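PDB 5EDF: FrpC operon protein, which is of unknown function but binds the RTX protein FrpC and, with it, is thought to take part in adhesion of Neisseria meningitidis. Local coordinates for residues Glu116-Tyr121 / Tyr152-Gly157; Lys124-Ala129 / Ala135-Arg140. All coordinates share one frame; numbering follows the deposited sequence.

Interaction 1: Glu116-Tyr121 / Tyr152-Gly157; sequences ERLLTY and YYIKKG
Between these two segments, helix-on-sheet packing rests on one leucine: Leu118 of helix 114-120 reaches down to Tyr152 and Ile154 on strand 150-155. The two methyl groups of Leu118 divide the work. CD2 stands over the face of the Tyr152 ring as a CH-pi contact, 4.0 Å from the ring centroid and 15° off its normal, while CD1 covers the root of the same ring, 3.8 Å from Tyr152 CG. The same CD1 also meets the end of the isoleucine, with Ile154 CD1 at 4.0 Å; it can touch both because Tyr152 and Ile154 lie two apart and point to the same side of the strand. In Tyr152, chi1 of -61° carries the ring toward the helix and chi2 of -97° turns its face to Leu118. The strand belongs to a large antiparallel sheet, and on it Tyr152 and Ile154 also lean on Ile162 of strand 161-167, where an azide ion sits close to Ile154. No hydrogen bond joins the two segments directly. Toward the solvent a water makes weak bonds to Glu116 OE2 and Lys156 NZ, and these opposite charges stay 5.2 Å apart from OE2 to NZ; the lysine has a firmer partner in the carbonyl of Thr112.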
ATOM      1  N   GLU A 116      22.450   8.394  -2.606  1.00 20.36           N
ATOM      2  CA  GLU A 116      23.841   8.700  -2.226  1.00 21.51           C
ATOM      3  C   GLU A 116      24.243   7.902  -0.998  1.00 20.65           C
ATOM      4  O   GLU A 116      25.350   7.371  -0.921  1.00 20.32           O
ATOM      5  CB  GLU A 116      23.993  10.202  -1.956  1.00 29.44           C
ATOM      6  CG  GLU A 116      23.838  11.055  -3.202  1.00 37.48           C
ATOM      7  CD  GLU A 116      23.612  12.522  -2.910  1.00 47.53           C
ATOM      8  OE1 GLU A 116      24.367  13.095  -2.089  1.00 46.96           O
ATOM      9  OE2 GLU A 116      22.681  13.099  -3.519  1.00 48.98           O
ATOM     10  N   ARG A 117      23.332   7.811  -0.030  1.00 19.10           N
ATOM     11  CA  ARG A 117      23.606   7.085   1.195  1.00 20.21           C
ATOM     12  C   ARG A 117      23.807   5.618   0.838  1.00 17.14           C
ATOM     13  O   ARG A 117      24.753   4.961   1.290  1.00 18.36           O
ATOM     14  CB  ARG A 117      22.462   7.253   2.188  1.00 21.35           C
ATOM     15  CG  ARG A 117      22.567   6.468   3.507  1.00 31.04           C
ATOM     16  CD  ARG A 117      21.285   6.665   4.362  1.00 35.95           C
ATOM     17  NE  ARG A 117      21.173   5.704   5.470  1.00 39.99           N
ATOM     18  CZ  ARG A 117      20.063   5.459   6.174  1.00 46.76           C
ATOM     19  NH1 ARG A 117      18.925   6.100   5.909  1.00 48.66           N
ATOM     20  NH2 ARG A 117      20.085   4.553   7.151  1.00 43.35           N
ATOM     21  N   LEU A 118      22.917   5.075   0.021  1.00 16.43           N
ATOM     22  CA  LEU A 118      23.039   3.677  -0.391  1.00 15.51           C
ATOM     23  C   LEU A 118      24.399   3.411  -1.034  1.00 15.92           C
ATOM     24  O   LEU A 118      25.024   2.410  -0.722  1.00 15.72           O
ATOM     25  CB  LEU A 118      21.931   3.294  -1.365  1.00 13.81           C
ATOM     26  CG  LEU A 118      20.533   3.185  -0.815  1.00 14.85           C
ATOM     27  CD1 LEU A 118      19.511   2.874  -1.891  1.00 15.25           C
ATOM     28  CD2 LEU A 118      20.457   2.115   0.291  1.00 17.03           C
ATOM     29  N   LEU A 119      24.859   4.289  -1.921  1.00 15.26           N
ATOM     30  CA  LEU A 119      26.148   4.100  -2.530  1.00 16.74           C
ATOM     31  C   LEU A 119      27.277   4.063  -1.493  1.00 17.57           C
ATOM     32  O   LEU A 119      28.192   3.238  -1.612  1.00 17.94           O
ATOM     33  CB  LEU A 119      26.366   5.162  -3.587  1.00 18.00           C
ATOM     34  CG  LEU A 119      25.413   5.115  -4.776  1.00 19.79           C
ATOM     35  CD1 LEU A 119      25.542   6.382  -5.615  1.00 29.21           C
ATOM     36  CD2 LEU A 119      25.638   3.884  -5.625  1.00 24.62           C
ATOM     37  N   THR A 120      27.198   4.933  -0.480  1.00 17.85           N
ATOM     38  CA  THR A 120      28.243   4.964   0.557  1.00 17.48           C
ATOM     39  C   THR A 120      28.265   3.647   1.341  1.00 17.71           C
ATOM     40  O   THR A 120      29.301   3.262   1.868  1.00 20.68           O
ATOM     41  CB  THR A 120      28.150   6.172   1.530  1.00 24.24           C
ATOM     42  OG1 THR A 120      27.021   6.060   2.408  1.00 24.11           O
ATOM     43  CG2 THR A 120      28.078   7.499   0.792  1.00 23.41           C
ATOM     44  N   TYR A 121      27.140   2.950   1.368  1.00 16.25           N
ATOM     45  CA  TYR A 121      27.000   1.702   2.087  1.00 15.23           C
ATOM     46  C   TYR A 121      27.436   0.484   1.279  1.00 16.06           C
ATOM     47  O   TYR A 121      27.479  -0.614   1.830  1.00 19.39           O
ATOM     48  CB  TYR A 121      25.545   1.500   2.534  1.00 17.57           C
ATOM     49  CG  TYR A 121      25.040   2.340   3.663  1.00 20.22           C
ATOM     50  CD1 TYR A 121      25.838   3.311   4.273  1.00 17.94           C
ATOM     51  CD2 TYR A 121      23.744   2.154   4.150  1.00 22.09           C
ATOM     52  CE1 TYR A 121      25.363   4.068   5.335  1.00 25.29           C
ATOM     53  CE2 TYR A 121      23.273   2.888   5.189  1.00 23.71           C
ATOM     54  CZ  TYR A 121      24.080   3.846   5.791  1.00 27.47           C
ATOM     55  OH  TYR A 121      23.568   4.580   6.845  1.00 27.44           O
ATOM     56  N   TYR A 152      16.189  -1.601  -4.200  1.00 12.02           N
ATOM     57  CA  TYR A 152      15.553  -0.340  -3.934  1.00 11.67           C
ATOM     58  C   TYR A 152      15.182   0.305  -5.226  1.00 14.22           C
ATOM     59  O   TYR A 152      15.996   0.299  -6.155  1.00 14.43           O
ATOM     60  CB  TYR A 152      16.485   0.612  -3.163  1.00 12.86           C
ATOM     61  CG  TYR A 152      16.940   0.118  -1.817  1.00 11.78           C
ATOM     62  CD1 TYR A 152      16.303   0.498  -0.647  1.00 12.96           C
ATOM     63  CD2 TYR A 152      18.019  -0.764  -1.709  1.00 12.99           C
ATOM     64  CE1 TYR A 152      16.742   0.032   0.585  1.00 14.41           C
ATOM     65  CE2 TYR A 152      18.451  -1.236  -0.477  1.00 13.84           C
ATOM     66  CZ  TYR A 152      17.818  -0.834   0.672  1.00 13.23           C
ATOM     67  OH  TYR A 152      18.260  -1.260   1.883  1.00 14.83           O
ATOM     68  N   TYR A 153      14.004   0.888  -5.295  1.00 12.26           N
ATOM     69  CA  TYR A 153      13.550   1.723  -6.381  1.00 13.00           C
ATOM     70  C   TYR A 153      13.106   3.047  -5.792  1.00 12.65           C
ATOM     71  O   TYR A 153      12.150   3.088  -5.016  1.00 13.24           O
ATOM     72  CB  TYR A 153      12.467   1.036  -7.189  1.00 13.12           C
ATOM     73  CG  TYR A 153      12.863  -0.367  -7.621  1.00 12.76           C
ATOM     74  CD1 TYR A 153      13.736  -0.563  -8.664  1.00 12.84           C
ATOM     75  CD2 TYR A 153      12.371  -1.486  -6.981  1.00 15.75           C
ATOM     76  CE1 TYR A 153      14.137  -1.856  -9.047  1.00 15.42           C
ATOM     77  CE2 TYR A 153      12.749  -2.755  -7.354  1.00 17.73           C
ATOM     78  CZ  TYR A 153      13.627  -2.935  -8.397  1.00 16.69           C
ATOM     79  OH  TYR A 153      13.980  -4.213  -8.793  1.00 18.04           O
ATOM     80  N   ILE A 154      13.752   4.138  -6.165  1.00 13.47           N
ATOM     81  CA  ILE A 154      13.559   5.442  -5.555  1.00 13.30           C
ATOM     82  C   ILE A 154      13.091   6.441  -6.597  1.00 14.89           C
ATOM     83  O   ILE A 154      13.762   6.661  -7.595  1.00 16.77           O
ATOM     84  CB  ILE A 154      14.861   5.955  -4.891  1.00 14.54           C
ATOM     85  CG1 ILE A 154      15.321   4.963  -3.839  1.00 15.58           C
ATOM     86  CG2 ILE A 154      14.654   7.344  -4.312  1.00 16.13           C
ATOM     87  CD1 ILE A 154      16.585   5.336  -3.118  1.00 16.83           C
ATOM     88  N   LYS A 155      11.961   7.086  -6.343  1.00 14.95           N
ATOM     89  CA  LYS A 155      11.391   8.150  -7.171  1.00 19.43           C
ATOM     90  C   LYS A 155      11.536   9.471  -6.427  1.00 15.77           C
ATOM     91  O   LYS A 155      11.282   9.510  -5.253  1.00 16.87           O
ATOM     92  CB  LYS A 155       9.889   7.808  -7.373  1.00 25.66           C
ATOM     93  CG  LYS A 155       8.975   8.793  -8.118  1.00 30.55           C
ATOM     94  CD  LYS A 155       7.528   8.247  -8.042  1.00 30.25           C
ATOM     95  CE  LYS A 155       6.564   8.944  -8.944  1.00 37.95           C
ATOM     96  NZ  LYS A 155       5.859   9.934  -8.168  1.00 25.27           N
ATOM     97  N   LYS A 156      11.890  10.580  -7.088  1.00 21.34           N
ATOM     98  CA  LYS A 156      11.881  11.920  -6.430  1.00 25.38           C
ATOM     99  C   LYS A 156      10.683  12.750  -6.928  1.00 24.61           C
ATOM    100  O   LYS A 156       9.579  12.253  -6.864  1.00 24.11           O
ATOM    101  CB  LYS A 156      13.216  12.640  -6.610  1.00 30.36           C
ATOM    102  CG  LYS A 156      14.355  11.952  -5.899  1.00 29.96           C
ATOM    103  CD  LYS A 156      15.672  12.542  -6.365  1.00 38.27           C
ATOM    104  CE  LYS A 156      16.858  11.989  -5.618  1.00 40.76           C
ATOM    105  NZ  LYS A 156      18.071  12.834  -5.821  1.00 46.46           N
ATOM    106  N   GLY A 157      10.852  13.987  -7.401  1.00 29.40           N
ATOM    107  CA  GLY A 157       9.709  14.770  -7.887  1.00 29.34           C
ATOM    108  C   GLY A 157       8.747  15.217  -6.805  1.00 27.33           C
ATOM    109  O   GLY A 157       9.078  15.212  -5.619  1.00 32.47           O
TER
HETATM  110  O   HOH W   1      20.405  10.812  -4.268  1.00 37.69           O

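Interaction 2: Lys124-Ala129 / Ala135-Arg140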
ATOM      1  N   LYS A 124      24.642  -0.943  -4.881  1.00 15.56           N
ATOM      2  CA  LYS A 124      25.055  -0.496  -6.212  1.00 16.74           C
ATOM      3  C   LYS A 124      23.901  -0.026  -7.092  1.00 14.53           C
ATOM      4  O   LYS A 124      22.822  -0.601  -7.043  1.00 16.22           O
ATOM      5  CB  LYS A 124      25.778  -1.620  -6.916  1.00 16.92           C
ATOM      6  CG  LYS A 124      26.963  -2.168  -6.192  1.00 17.64           C
ATOM      7  CD  LYS A 124      28.043  -1.103  -5.905  1.00 19.35           C
ATOM      8  CE  LYS A 124      29.200  -1.668  -5.120  1.00 18.31           C
ATOM      9  NZ  LYS A 124      29.935  -2.717  -5.892  1.00 17.69           N
ATOM     10  N   LYS A 125      24.112   1.032  -7.854  1.00 15.85           N
ATOM     11  CA  LYS A 125      23.110   1.494  -8.805  1.00 14.54           C
ATOM     12  C   LYS A 125      23.037   0.518  -9.965  1.00 16.30           C
ATOM     13  O   LYS A 125      24.063  -0.054 -10.396  1.00 17.67           O
ATOM     14  CB  LYS A 125      23.471   2.899  -9.276  1.00 18.08           C
ATOM     15  CG  LYS A 125      22.326   3.703  -9.773  1.00 24.00           C
ATOM     16  CD  LYS A 125      22.671   5.181  -9.766  1.00 25.58           C
ATOM     17  CE  LYS A 125      21.503   6.022 -10.152  1.00 27.23           C
ATOM     18  NZ  LYS A 125      21.043   5.694 -11.532  1.00 26.85           N
HETATM   19  N   MSE A 126      21.822   0.317 -10.475  1.00 14.40           N
HETATM   20  CA  MSE A 126      21.591  -0.549 -11.635  0.50 15.02           C
HETATM   21  C   MSE A 126      20.583   0.096 -12.568  1.00 15.27           C
HETATM   22  O   MSE A 126      19.862   1.002 -12.171  1.00 14.90           O
HETATM   23  CB  MSE A 126      21.056  -1.908 -11.188  0.50 17.43           C
HETATM   24  CG  MSE A 126      22.047  -2.662 -10.319  0.50 16.09           C
HETATM   25 SE   MSE A 126      23.654  -3.046 -11.298  0.50 26.51          SE
HETATM   26  CE  MSE A 126      23.071  -4.540 -12.370  0.50 23.73           C
ATOM     27  N   PRO A 127      20.499  -0.396 -13.819  1.00 14.21           N
ATOM     28  CA  PRO A 127      19.551   0.214 -14.735  1.00 15.23           C
ATOM     29  C   PRO A 127      18.091   0.132 -14.255  1.00 16.01           C
ATOM     30  O   PRO A 127      17.693  -0.885 -13.666  1.00 15.60           O
ATOM     31  CB  PRO A 127      19.759  -0.592 -16.015  1.00 17.20           C
ATOM     32  CG  PRO A 127      21.071  -1.114 -15.936  1.00 18.12           C
ATOM     33  CD  PRO A 127      21.347  -1.382 -14.504  1.00 16.75           C
ATOM     34  N   SER A 128      17.307   1.172 -14.559  1.00 15.23           N
ATOM     35  CA  SER A 128      15.901   1.228 -14.180  1.00 13.62           C
ATOM     36  C   SER A 128      15.011   1.195 -15.396  1.00 14.61           C
ATOM     37  O   SER A 128      15.284   1.864 -16.410  1.00 15.08           O
ATOM     38  CB  SER A 128      15.628   2.503 -13.400  1.00 14.94           C
ATOM     39  OG  SER A 128      14.240   2.617 -13.131  1.00 14.33           O
ATOM     40  N   ALA A 129      13.903   0.463 -15.301  1.00 16.68           N
ATOM     41  CA  ALA A 129      12.923   0.395 -16.360  1.00 16.57           C
ATOM     42  C   ALA A 129      12.118   1.693 -16.520  1.00 18.27           C
ATOM     43  O   ALA A 129      11.419   1.853 -17.509  1.00 19.62           O
ATOM     44  CB  ALA A 129      11.960  -0.773 -16.115  1.00 17.98           C
ATOM     45  N   ALA A 135      17.277   2.739  -9.566  1.00 13.96           N
ATOM     46  CA  ALA A 135      17.287   1.369  -9.106  1.00 13.32           C
ATOM     47  C   ALA A 135      18.609   1.031  -8.478  1.00 13.92           C
ATOM     48  O   ALA A 135      19.674   1.452  -8.964  1.00 14.41           O
ATOM     49  CB  ALA A 135      16.985   0.402 -10.235  1.00 15.41           C
ATOM     50  N   TYR A 136      18.546   0.270  -7.387  1.00 13.19           N
ATOM     51  CA  TYR A 136      19.728  -0.170  -6.641  1.00 14.14           C
ATOM     52  C   TYR A 136      19.604  -1.619  -6.241  1.00 14.61           C
ATOM     53  O   TYR A 136      18.486  -2.125  -5.983  1.00 14.66           O
ATOM     54  CB  TYR A 136      19.942   0.645  -5.366  1.00 14.19           C
ATOM     55  CG  TYR A 136      20.104   2.134  -5.562  1.00 14.50           C
ATOM     56  CD1 TYR A 136      21.362   2.722  -5.621  1.00 17.25           C
ATOM     57  CD2 TYR A 136      19.001   2.954  -5.784  1.00 15.42           C
ATOM     58  CE1 TYR A 136      21.510   4.098  -5.886  1.00 19.79           C
ATOM     59  CE2 TYR A 136      19.147   4.321  -6.016  1.00 19.18           C
ATOM     60  CZ  TYR A 136      20.398   4.892  -6.058  1.00 19.32           C
ATOM     61  OH  TYR A 136      20.570   6.246  -6.304  1.00 24.60           O
ATOM     62  N   GLU A 137      20.745  -2.285  -6.141  1.00 14.46           N
ATOM     63  CA  GLU A 137      20.787  -3.688  -5.798  1.00 15.35           C
ATOM     64  C   GLU A 137      21.842  -3.861  -4.722  1.00 13.98           C
ATOM     65  O   GLU A 137      22.995  -3.431  -4.897  1.00 15.78           O
ATOM     66  CB  GLU A 137      21.100  -4.563  -7.016  1.00 18.67           C
ATOM     67  CG  GLU A 137      20.999  -6.049  -6.735  1.00 22.06           C
ATOM     68  CD  GLU A 137      21.167  -6.894  -8.004  1.00 29.55           C
ATOM     69  OE1 GLU A 137      21.594  -6.347  -9.034  1.00 38.93           O
ATOM     70  OE2 GLU A 137      20.891  -8.101  -7.956  1.00 32.39           O
ATOM     71  N   ASP A 138      21.444  -4.480  -3.613  1.00 14.97           N
ATOM     72  CA  ASP A 138      22.349  -4.763  -2.521  1.00 14.46           C
ATOM     73  C   ASP A 138      22.702  -6.238  -2.640  1.00 17.06           C
ATOM     74  O   ASP A 138      21.847  -7.110  -2.451  1.00 16.03           O
ATOM     75  CB  ASP A 138      21.677  -4.463  -1.193  1.00 14.17           C
ATOM     76  CG  ASP A 138      22.602  -4.588  -0.021  1.00 15.04           C
ATOM     77  OD1 ASP A 138      23.783  -4.996  -0.156  1.00 15.64           O
ATOM     78  OD2 ASP A 138      22.143  -4.231   1.098  1.00 17.08           O
ATOM     79  N   LYS A 139      23.946  -6.513  -2.991  1.00 17.17           N
ATOM     80  CA  LYS A 139      24.487  -7.856  -3.061  1.00 19.66           C
ATOM     81  C   LYS A 139      25.698  -7.980  -2.139  1.00 18.86           C
ATOM     82  O   LYS A 139      26.600  -8.801  -2.390  1.00 22.34           O
ATOM     83  CB  LYS A 139      24.909  -8.177  -4.509  1.00 25.96           C
ATOM     84  CG  LYS A 139      23.763  -8.513  -5.414  1.00 28.44           C
ATOM     85  CD  LYS A 139      24.219  -8.698  -6.873  1.00 33.38           C
ATOM     86  CE  LYS A 139      24.866 -10.035  -7.138  1.00 46.34           C
ATOM     87  NZ  LYS A 139      25.173 -10.176  -8.597  1.00 49.51           N
ATOM     88  N   ARG A 140      25.744  -7.176  -1.076  1.00 17.42           N
ATOM     89  CA  ARG A 140      26.877  -7.250  -0.173  1.00 17.73           C
ATOM     90  C   ARG A 140      26.998  -8.620   0.467  1.00 18.67           C
ATOM     91  O   ARG A 140      26.018  -9.325   0.700  1.00 20.37           O
ATOM     92  CB  ARG A 140      26.834  -6.161   0.882  1.00 16.04           C
ATOM     93  CG  ARG A 140      26.994  -4.794   0.313  1.00 16.07           C
ATOM     94  CD  ARG A 140      26.754  -3.745   1.384  1.00 17.49           C
ATOM     95  NE  ARG A 140      25.368  -3.736   1.849  1.00 15.39           N
ATOM     96  CZ  ARG A 140      24.934  -3.051   2.894  1.00 17.07           C
ATOM     97  NH1 ARG A 140      25.753  -2.328   3.630  1.00 16.83           N
ATOM     98  NH2 ARG A 140      23.649  -3.127   3.213  1.00 16.42           N
TER
HETATM   99  O   HOH W   2      19.037   3.493 -11.824  1.00 17.16           O
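Lys124 and Glu137 are a hydrogen-bonded antiparallel pair in the hairpin of strands 124-126 and 133-138, and their backbones hold the firm part of the contact. Lys124 N gives to Glu137 O at 3.0 Å, and Glu137 N returns a bond of 2.8 Å to Lys124 O. Next, Lys125 and Tyr136 form the non-hydrogen-bonded pair, and Tyr136 CA approaches Lys124 O at 3.1 Å as a CA-H...O contact. Then Met126 N reaches Ala135 O at 2.9 Å, and a water supplements this bond, donating to Met126 O and accepting from Ala135 N and Lys125 NZ. Ala135 is packed closely too, its CB against Met126 O, Pro127 O and Ser128 CB. The exposed side chains are looser. With CG anti to the backbone N (chi1 -156°), Lys125 crosses the buried Tyr136 at a slant, its CG 4.0 Å from Tyr136 CE1, before bending at the last torsion to bring NZ to that water. On the other face, Glu137 OE2 bonds to His149. Strand 124-126 is the outermost of the large sheet in this chain; strand 133-138 lies between it and strand 150-155, and helix 114-120 packs on Tyr136 through Leu118 and Leu119.

Overall arrangement
Followed from the N terminus, the chain passes through helix 114-120, turns into edge strand 124-126, comes back along strand 133-138 and then enters strand 150-155. Interaction 2 closes the short hairpin loop between residues 129 and 135; interaction 1 closes the longer one, from 121 to 152, so the hairpin is nested inside it. The two share a sheet and are joined directly: Tyr152 O and Tyr136 N are 2.8 Å apart, a probable hydrogen bond between neighbouring strands, and Tyr153 CD1 packs on Ala135 CB at 3.7 Å. Together they illustrate how a helix can cover both the hairpin that follows it and the next strand of the sheet, 150-155.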